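Local structure of type II secretion system protein C (Vibrio cholerae, 2I6V) at residues N55-N58 with T59-Q62. The protein probably takes part in type II secretion, being required for cholera toxin to cross the outer membrane; this chain is its PDZ domain. Numbering follows the deposited sequence.
Sequences NVMN and TLFQ
M57 meets F61 and L60, one turn further along the helix, and the three together show how an amphipathic helix sorts its side chains. The F61 ring leans back along the helix, bringing CE2 to 3.8 Å from CB of M57. Further out, SD of M57 lies 5.0 Å from the ring centroid and 38° off its normal, an oblique Met-aromatic contact. M57 bends at chi2 and again at chi3, which carries its methyl CE away from the ring to L60, where it meets CD2 at 4.0 Å; the two chains lie alongside, both leaving the helix in the same direction.

The other flank is polar. N58 and Q62 present their amides to each other with planes 72° apart, and a water bridges them, accepting from ND2 of N58 at 2.9 Å and donating to OE1 of Q62. Q62 reaches this water through the straight run from CG to the amide (chi2 180°). The hydroxyl of T59 folds back toward the preceding turn, where OG1 makes a weak hydrogen bond to O of N55, an oxygen that already accepts from N of T59. Underneath run regular i to i+4 bonds, including N of F61 to O of M57 at 2.8 Å.

Within the PDZ domain, M57 is the buried member of the apolar face of helix 54-62, touching L49 of strand 49-50 and L51, while L60 and F61 touch L46 of strand 42-46, much of F61 staying on the surface.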
loop_
_atom_site.group_PDB
_atom_site.type_symbol
_atom_site.label_atom_id
_atom_site.label_comp_id
_atom_site.label_asym_id
_atom_site.label_seq_id
_atom_site.Cartn_x
_atom_site.Cartn_y
_atom_site.Cartn_z
ATOM N N ASN A 55 7.178 13.248 -1.103
ATOM C CA ASN A 55 6.934 14.106 -2.262
ATOM C C ASN A 55 6.603 13.297 -3.509
ATOM O O ASN A 55 5.730 13.670 -4.293
ATOM C CB ASN A 55 8.133 15.027 -2.472
ATOM C CG ASN A 55 8.404 15.860 -1.249
ATOM O OD1 ASN A 55 7.486 16.506 -0.725
ATOM N ND2 ASN A 55 9.634 15.822 -0.753
ATOM N N VAL A 56 7.294 12.170 -3.668
ATOM C CA VAL A 56 7.004 11.231 -4.745
ATOM C C VAL A 56 5.572 10.731 -4.601
ATOM O O VAL A 56 4.813 10.712 -5.561
ATOM C CB VAL A 56 7.984 10.061 -4.726
ATOM C CG1 VAL A 56 7.614 9.033 -5.793
ATOM C CG2 VAL A 56 9.417 10.574 -4.953
ATOM N N MET A 57 5.207 10.329 -3.387
ATOM C CA MET A 57 3.836 9.881 -3.129
ATOM C C MET A 57 2.796 10.971 -3.419
ATOM O O MET A 57 1.790 10.723 -4.083
ATOM C CB MET A 57 3.716 9.331 -1.705
ATOM C CG MET A 57 4.466 8.025 -1.525
ATOM S SD MET A 57 3.803 6.706 -2.585
ATOM C CE MET A 57 5.004 6.670 -3.909
ATOM N N ASN A 58 3.039 12.192 -2.959
ATOM C CA ASN A 58 2.148 13.297 -3.296
ATOM C C ASN A 58 1.900 13.408 -4.802
ATOM O O ASN A 58 0.762 13.528 -5.259
ATOM C CB ASN A 58 2.697 14.612 -2.762
ATOM C CG ASN A 58 1.740 15.756 -2.977
ATOM O OD1 ASN A 58 0.584 15.702 -2.547
ATOM N ND2 ASN A 58 2.205 16.795 -3.656
ATOM N N THR A 59 2.976 13.332 -5.574
ATOM C CA THR A 59 2.858 13.460 -7.017
ATOM C C THR A 59 2.037 12.307 -7.584
ATOM O O THR A 59 1.155 12.517 -8.421
ATOM C CB THR A 59 4.233 13.518 -7.665
ATOM O OG1 THR A 59 4.866 14.741 -7.286
ATOM C CG2 THR A 59 4.119 13.471 -9.182
ATOM N N LEU A 60 2.318 11.094 -7.120
ATOM C CA LEU A 60 1.566 9.924 -7.582
ATOM C C LEU A 60 0.076 10.084 -7.268
ATOM O O LEU A 60 -0.787 9.849 -8.125
ATOM C CB LEU A 60 2.118 8.641 -6.960
ATOM C CG LEU A 60 1.550 7.309 -7.452
ATOM C CD1 LEU A 60 1.811 7.117 -8.949
ATOM C CD2 LEU A 60 2.159 6.172 -6.653
ATOM N N PHE A 61 -0.231 10.523 -6.052
ATOM C CA PHE A 61 -1.637 10.691 -5.652
ATOM C C PHE A 61 -2.392 11.753 -6.453
ATOM O O PHE A 61 -3.602 11.620 -6.683
ATOM C CB PHE A 61 -1.739 10.970 -4.153
ATOM C CG PHE A 61 -1.245 9.842 -3.299
ATOM C CD1 PHE A 61 -1.516 8.535 -3.638
ATOM C CD2 PHE A 61 -0.505 10.090 -2.158
ATOM C CE1 PHE A 61 -1.060 7.490 -2.855
ATOM C CE2 PHE A 61 -0.052 9.052 -1.368
ATOM C CZ PHE A 61 -0.331 7.747 -1.720
ATOM N N GLN A 62 -1.687 12.794 -6.889
ATOM C CA GLN A 62 -2.299 13.824 -7.732
ATOM C C GLN A 62 -2.769 13.257 -9.072
ATOM O O GLN A 62 -3.604 13.858 -9.745
ATOM C CB GLN A 62 -1.324 14.976 -7.978
ATOM C CG GLN A 62 -1.046 15.830 -6.755
ATOM C CD GLN A 62 -0.072 16.958 -7.049
ATOM O OE1 GLN A 62 0.162 17.826 -6.204
ATOM N NE2 GLN A 62 0.508 16.949 -8.250
HETATM O O HOH W 1 1.305 19.354 -4.547
#